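Local coordinates for protein NADH:ubiquinone oxidoreductase, Na translocating, F subunit (Porphyromonas gingivalis, PDB 2R6H) that binds flavin-adenine dinucleotide and probably belongs to the ferredoxin reductase-type flavoproteins, with an FAD-binding and an NAD-binding domain, at residues 170-175 against 204-209; 93-98 against 175-180. All coordinates share one frame; numbering follows the deposited sequence.

Interaction 1. Residues 170-175 against 204-209; sequences PLRAQI and EDFREI. With SO4 (sulfate ion), chain F.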
loop_
_atom_site.group_PDB
_atom_site.type_symbol
_atom_site.label_atom_id
_atom_site.label_comp_id
_atom_site.label_asym_id
_atom_site.label_seq_id
_atom_site.Cartn_x
_atom_site.Cartn_y
_atom_site.Cartn_z
ATOM N N PRO A 170 -5.090 -1.245 1.141
ATOM C CA PRO A 170 -6.457 -1.090 1.652
ATOM C C PRO A 170 -7.377 -0.449 0.619
ATOM O O PRO A 170 -8.497 -0.918 0.417
ATOM C CB PRO A 170 -6.274 -0.152 2.847
ATOM C CG PRO A 170 -4.884 -0.408 3.309
ATOM C CD PRO A 170 -4.086 -0.699 2.070
ATOM N N LEU A 171 -6.904 0.613 -0.024
ATOM C CA LEU A 171 -7.684 1.300 -1.047
ATOM C C LEU A 171 -8.086 0.345 -2.167
ATOM O O LEU A 171 -9.258 0.264 -2.536
ATOM C CB LEU A 171 -6.897 2.480 -1.619
ATOM C CG LEU A 171 -6.729 3.692 -0.701
ATOM C CD1 LEU A 171 -6.922 3.294 0.755
ATOM C CD2 LEU A 171 -5.369 4.341 -0.908
ATOM N N ARG A 172 -7.107 -0.374 -2.704
ATOM C CA ARG A 172 -7.345 -1.276 -3.825
ATOM C C ARG A 172 -8.379 -2.339 -3.468
ATOM O O ARG A 172 -9.217 -2.704 -4.292
ATOM C CB ARG A 172 -6.038 -1.940 -4.266
ATOM C CG ARG A 172 -6.228 -3.124 -5.198
ATOM C CD ARG A 172 -4.896 -3.628 -5.730
ATOM N NE ARG A 172 -5.068 -4.582 -6.821
ATOM C CZ ARG A 172 -5.086 -5.901 -6.664
ATOM N NH1 ARG A 172 -4.943 -6.430 -5.456
ATOM N NH2 ARG A 172 -5.247 -6.694 -7.715
ATOM N N ALA A 173 -8.312 -2.831 -2.235
ATOM C CA ALA A 173 -9.294 -3.787 -1.738
ATOM C C ALA A 173 -10.693 -3.183 -1.719
ATOM O O ALA A 173 -11.659 -3.815 -2.147
ATOM C CB ALA A 173 -8.904 -4.275 -0.351
ATOM N N GLN A 174 -10.795 -1.956 -1.219
ATOM C CA GLN A 174 -12.069 -1.237 -1.200
ATOM C C GLN A 174 -12.557 -0.905 -2.620
ATOM O O GLN A 174 -13.722 -1.152 -2.956
ATOM C CB GLN A 174 -11.981 0.022 -0.338
ATOM C CG GLN A 174 -11.965 -0.252 1.154
ATOM C CD GLN A 174 -11.969 1.027 1.980
ATOM O OE1 GLN A 174 -12.023 2.123 1.434
ATOM N NE2 GLN A 174 -11.915 0.890 3.299
ATOM N N ILE A 175 -11.665 -0.381 -3.460
ATOM C CA ILE A 175 -12.037 -0.029 -4.830
ATOM C C ILE A 175 -12.416 -1.245 -5.659
ATOM O O ILE A 175 -13.376 -1.208 -6.410
ATOM C CB ILE A 175 -10.956 0.796 -5.532
ATOM C CG1 ILE A 175 -10.959 2.208 -4.961
ATOM C CG2 ILE A 175 -11.228 0.864 -7.014
ATOM C CD1 ILE A 175 -9.616 2.861 -4.944
ATOM N N GLU A 204 -3.062 -1.158 -14.566
ATOM C CA GLU A 204 -4.004 -1.677 -15.541
ATOM C C GLU A 204 -5.320 -2.110 -14.878
ATOM O O GLU A 204 -6.395 -1.854 -15.414
ATOM C CB GLU A 204 -3.372 -2.785 -16.384
ATOM C CG GLU A 204 -4.314 -3.449 -17.400
ATOM C CD GLU A 204 -4.797 -2.523 -18.516
ATOM O OE1 GLU A 204 -4.282 -1.383 -18.638
ATOM O OE2 GLU A 204 -5.704 -2.952 -19.269
ATOM N N ASP A 205 -5.230 -2.739 -13.708
ATOM C CA ASP A 205 -6.403 -3.059 -12.895
ATOM C C ASP A 205 -7.400 -1.916 -12.918
ATOM O O ASP A 205 -8.596 -2.119 -13.122
ATOM C CB ASP A 205 -6.002 -3.299 -11.437
ATOM C CG ASP A 205 -5.263 -4.615 -11.226
ATOM O OD1 ASP A 205 -4.971 -5.306 -12.226
ATOM O OD2 ASP A 205 -4.976 -4.954 -10.050
ATOM N N PHE A 206 -6.896 -0.711 -12.680
ATOM C CA PHE A 206 -7.729 0.489 -12.621
ATOM C C PHE A 206 -8.141 1.031 -14.003
ATOM O O PHE A 206 -9.270 1.483 -14.167
ATOM C CB PHE A 206 -7.048 1.582 -11.780
ATOM C CG PHE A 206 -6.728 1.159 -10.377
ATOM C CD1 PHE A 206 -7.737 0.960 -9.452
ATOM C CD2 PHE A 206 -5.419 0.962 -9.980
ATOM C CE1 PHE A 206 -7.449 0.561 -8.158
ATOM C CE2 PHE A 206 -5.119 0.565 -8.681
ATOM C CZ PHE A 206 -6.142 0.367 -7.771
ATOM N N ARG A 207 -7.244 0.989 -14.989
ATOM C CA ARG A 207 -7.618 1.374 -16.354
ATOM C C ARG A 207 -8.796 0.547 -16.853
ATOM O O ARG A 207 -9.670 1.057 -17.537
ATOM C CB ARG A 207 -6.454 1.231 -17.337
ATOM C CG ARG A 207 -5.314 2.195 -17.100
ATOM C CD ARG A 207 -5.803 3.575 -16.707
ATOM N NE ARG A 207 -4.685 4.420 -16.280
ATOM C CZ ARG A 207 -4.812 5.549 -15.581
ATOM N NH1 ARG A 207 -6.015 5.980 -15.217
ATOM N NH2 ARG A 207 -3.731 6.244 -15.240
ATOM N N GLU A 208 -8.800 -0.733 -16.506
ATOM C CA GLU A 208 -9.925 -1.617 -16.799
ATOM C C GLU A 208 -11.211 -1.078 -16.200
ATOM O O GLU A 208 -12.202 -0.869 -16.896
ATOM C CB GLU A 208 -9.671 -2.995 -16.210
ATOM C CG GLU A 208 -8.775 -3.891 -17.038
ATOM C CD GLU A 208 -8.311 -5.122 -16.257
ATOM O OE1 GLU A 208 -8.661 -5.234 -15.053
ATOM O OE2 GLU A 208 -7.595 -5.967 -16.847
ATOM N N ILE A 209 -11.195 -0.873 -14.895
ATOM C CA ILE A 209 -12.372 -0.382 -14.215
ATOM C C ILE A 209 -12.885 0.904 -14.826
ATOM O O ILE A 209 -14.071 1.007 -15.113
ATOM C CB ILE A 209 -12.116 -0.171 -12.731
ATOM C CG1 ILE A 209 -11.807 -1.508 -12.064
ATOM C CG2 ILE A 209 -13.317 0.468 -12.071
ATOM C CD1 ILE A 209 -11.287 -1.354 -10.666
HETATM S S SO4 F . 0.308 -3.378 -13.781
HETATM O O1 SO4 F . 1.253 -2.685 -12.909
HETATM O O2 SO4 F . -0.844 -2.515 -14.028
HETATM O O3 SO4 F . 0.945 -3.692 -15.060
HETATM O O4 SO4 F . -0.124 -4.611 -13.122
#

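Interaction 2. Residues 93-98 against 175-180; sequences NYPAEG and ILHLFR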
loop_
_atom_site.group_PDB
_atom_site.type_symbol
_atom_site.label_atom_id
_atom_site.label_comp_id
_atom_site.label_asym_id
_atom_site.label_seq_id
_atom_site.Cartn_x
_atom_site.Cartn_y
_atom_site.Cartn_z
ATOM N N ASN A 93 -6.529 -7.580 -1.884
ATOM C CA ASN A 93 -7.519 -8.099 -2.802
ATOM C C ASN A 93 -8.880 -7.938 -2.167
ATOM O O ASN A 93 -8.991 -7.732 -0.964
ATOM C CB ASN A 93 -7.248 -9.562 -3.164
ATOM C CG ASN A 93 -7.732 -9.926 -4.577
ATOM O OD1 ASN A 93 -8.256 -9.082 -5.316
ATOM N ND2 ASN A 93 -7.551 -11.195 -4.953
ATOM N N TYR A 94 -9.916 -8.008 -2.990
ATOM C CA TYR A 94 -11.271 -7.840 -2.507
ATOM C C TYR A 94 -11.783 -9.121 -1.874
ATOM O O TYR A 94 -11.267 -10.210 -2.136
ATOM C CB TYR A 94 -12.185 -7.321 -3.622
ATOM C CG TYR A 94 -12.504 -8.288 -4.735
ATOM C CD1 TYR A 94 -13.630 -8.100 -5.530
ATOM C CD2 TYR A 94 -11.699 -9.389 -4.995
ATOM C CE1 TYR A 94 -13.945 -8.968 -6.554
ATOM C CE2 TYR A 94 -12.012 -10.275 -6.019
ATOM C CZ TYR A 94 -13.140 -10.059 -6.798
ATOM O OH TYR A 94 -13.477 -10.932 -7.821
ATOM N N PRO A 95 -12.786 -8.985 -1.007
ATOM C CA PRO A 95 -13.257 -10.073 -0.146
ATOM C C PRO A 95 -13.821 -11.248 -0.920
ATOM O O PRO A 95 -14.046 -12.309 -0.333
ATOM C CB PRO A 95 -14.356 -9.408 0.678
ATOM C CG PRO A 95 -14.005 -7.978 0.659
ATOM C CD PRO A 95 -13.466 -7.720 -0.702
ATOM N N ALA A 96 -14.043 -11.056 -2.217
ATOM C CA ALA A 96 -14.602 -12.114 -3.054
ATOM C C ALA A 96 -13.607 -13.260 -3.272
ATOM O O ALA A 96 -13.999 -14.355 -3.682
ATOM C CB ALA A 96 -15.090 -11.555 -4.381
ATOM N N GLU A 97 -12.324 -13.010 -3.008
ATOM C CA GLU A 97 -11.350 -14.095 -2.995
ATOM C C GLU A 97 -10.959 -14.434 -1.564
ATOM O O GLU A 97 -10.312 -13.646 -0.882
ATOM C CB GLU A 97 -10.116 -13.776 -3.830
ATOM C CG GLU A 97 -9.031 -14.833 -3.672
ATOM C CD GLU A 97 -9.524 -16.257 -3.966
ATOM O OE1 GLU A 97 -9.459 -17.134 -3.060
ATOM O OE2 GLU A 97 -9.973 -16.499 -5.110
ATOM N N GLY A 98 -11.354 -15.625 -1.129
ATOM C CA GLY A 98 -11.262 -16.011 0.262
ATOM C C GLY A 98 -9.957 -16.624 0.722
ATOM O O GLY A 98 -9.524 -16.341 1.834
ATOM N N ILE A 175 -11.665 -0.381 -3.460
ATOM C CA ILE A 175 -12.037 -0.029 -4.830
ATOM C C ILE A 175 -12.416 -1.245 -5.659
ATOM O O ILE A 175 -13.376 -1.208 -6.410
ATOM C CB ILE A 175 -10.956 0.796 -5.532
ATOM C CG1 ILE A 175 -10.959 2.208 -4.961
ATOM C CG2 ILE A 175 -11.228 0.864 -7.014
ATOM C CD1 ILE A 175 -9.616 2.861 -4.944
ATOM N N LEU A 176 -11.673 -2.330 -5.515
ATOM C CA LEU A 176 -12.044 -3.572 -6.180
ATOM C C LEU A 176 -13.400 -4.056 -5.680
ATOM O O LEU A 176 -14.219 -4.545 -6.446
ATOM C CB LEU A 176 -10.970 -4.642 -5.974
ATOM C CG LEU A 176 -9.779 -4.382 -6.890
ATOM C CD1 LEU A 176 -8.647 -5.331 -6.608
ATOM C CD2 LEU A 176 -10.221 -4.510 -8.322
ATOM N N HIS A 177 -13.654 -3.908 -4.392
ATOM C CA HIS A 177 -14.916 -4.384 -3.879
ATOM C C HIS A 177 -16.035 -3.534 -4.447
ATOM O O HIS A 177 -17.044 -4.052 -4.924
ATOM C CB HIS A 177 -14.936 -4.324 -2.363
ATOM C CG HIS A 177 -16.248 -4.705 -1.773
ATOM N ND1 HIS A 177 -16.586 -6.020 -1.498
ATOM C CD2 HIS A 177 -17.324 -3.965 -1.416
ATOM C CE1 HIS A 177 -17.803 -6.058 -1.000
ATOM N NE2 HIS A 177 -18.276 -4.821 -0.938
ATOM N N LEU A 178 -15.836 -2.219 -4.396
ATOM C CA LEU A 178 -16.813 -1.270 -4.901
ATOM C C LEU A 178 -17.228 -1.508 -6.346
ATOM O O LEU A 178 -18.375 -1.275 -6.699
ATOM C CB LEU A 178 -16.281 0.146 -4.767
ATOM C CG LEU A 178 -16.278 0.734 -3.359
ATOM C CD1 LEU A 178 -15.417 1.998 -3.341
ATOM C CD2 LEU A 178 -17.687 1.028 -2.908
ATOM N N PHE A 179 -16.305 -1.972 -7.179
ATOM C CA PHE A 179 -16.559 -2.050 -8.620
ATOM C C PHE A 179 -16.629 -3.462 -9.201
ATOM O O PHE A 179 -17.386 -3.706 -10.140
ATOM C CB PHE A 179 -15.568 -1.176 -9.410
ATOM C CG PHE A 179 -15.819 0.288 -9.260
ATOM C CD1 PHE A 179 -16.938 0.872 -9.830
ATOM C CD2 PHE A 179 -14.956 1.083 -8.539
ATOM C CE1 PHE A 179 -17.191 2.228 -9.686
ATOM C CE2 PHE A 179 -15.194 2.440 -8.399
ATOM C CZ PHE A 179 -16.315 3.016 -8.972
ATOM N N ARG A 180 -15.847 -4.391 -8.665
ATOM C CA ARG A 180 -15.902 -5.762 -9.170
ATOM C C ARG A 180 -17.073 -6.564 -8.587
ATOM O O ARG A 180 -17.702 -7.349 -9.299
ATOM C CB ARG A 180 -14.576 -6.504 -8.974
ATOM C CG ARG A 180 -13.490 -6.171 -10.000
ATOM C CD ARG A 180 -12.773 -7.458 -10.403
ATOM N NE ARG A 180 -11.316 -7.321 -10.494
ATOM C CZ ARG A 180 -10.459 -8.347 -10.431
ATOM N NH1 ARG A 180 -10.911 -9.591 -10.269
ATOM N NH2 ARG A 180 -9.147 -8.130 -10.521
#

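Interaction 1. Residues 170-175 against 204-209
Phe206, Arg172 and Ile175 bury the most surface where helices 168-181 and 203-212 run side by side, their segment axes 12.1 Å apart at closest and inclined by 28°. Side chains bridge that gap. Phe206 sends its ring across edge first, CG anti to its carbonyl carbon: CE1 lies 4.0 Å from Ile175 CG2, near the ring plane, and CZ reaches the CB of Arg172. Ile209 CD1 closes on the same Ile175 CG2 at 4.3 Å. Arg172 runs extended from CG to NE, with CG anti to its backbone N (chi1 166°), and so carries its guanidinium to Asp205. In this side-on salt bridge both nitrogens donate hydrogen bonds to one oxygen: NH2 of Arg172 meets Asp205 OD2 at 2.9 Å from above the carboxylate plane, and NE of Arg172 makes a longer bond of 3.3 Å to that same OD2, which receives it on its anti lone pair. OD2 stays close to the guanidinium plane, although the two planes are turned 30° apart. Tyr202 adds a cation-pi contact to Arg172, which is buried. Glu204 N, in the first turn of helix 203-212, donates a nearly straight hydrogen bond (2.7 Å) to O2 of a sulfate, probably from the crystallisation liquor. Phe216 of strand 216-222 touches Ile175, Phe206 and Ile209. Neighbouring, nearly parallel helices on one parallel sheet are typical of the Rossmann-like NAD-binding domain of ferredoxin reductase-type flavoproteins.

Interaction 2. Residues 93-98 against 175-180
Tyr94 leads this domain-domain contact, in which a type I beta turn from Tyr94 to Glu97, in the loop between strands 85-90 and 100-106 of the flavin domain's antiparallel sheet, rests on helix 168-181 of the Rossmann-like domain. CB of Tyr94 packs 3.8 Å from CB of Leu176, the two side chains crossing at about a right angle. Farther out along the same side chain, CE1 of Tyr94 meets CB of Arg180 at 3.5 Å, one helical turn on. The bent Arg180 chain then brings its CZ to 5.3 Å from the centroid of the Tyr94 ring, a long distance at which any cation-pi attraction is at most weak. Beside the tyrosine, Pro95 sets its CD 3.6 Å from ND1 of His177. The contact is thus van der Waals packing, much of it around one aromatic side chain. In the second shell, the turn is closed by a bond from Glu97 N to Tyr94 O, while Glu97 OE1 accepts from the backbone of Asn99 and Ile100. Ser41 touches both Pro95 and His177. Tyr94 itself takes the crowded first torsion, CG between backbone N and carbonyl carbon (chi1 70°), and Ala96 CB lies 3.4 Å above one face of its ring, toward the rim.

Overall arrangement
Helix 168-181 is common to both contacts, and Ile175 belongs to both of its segments: in interaction 1 it faces helix 203-212, in interaction 2 its side chain turns away from the 93-98 loop. The centres lie about 9 Å apart and the two contacts touch, with Ala173 CB 3.5 Å from Asn93 O and Ile209 CG2 3.8 Å from Phe179 CG. Interaction 1 lies within the NAD-binding domain and is buried; interaction 2 joins that domain to the flavin domain nearer the surface. Neither reaches the cofactor closely: the side chains of Arg172 and Asn93 are about 10 Å and about 12 Å from the bound FAD.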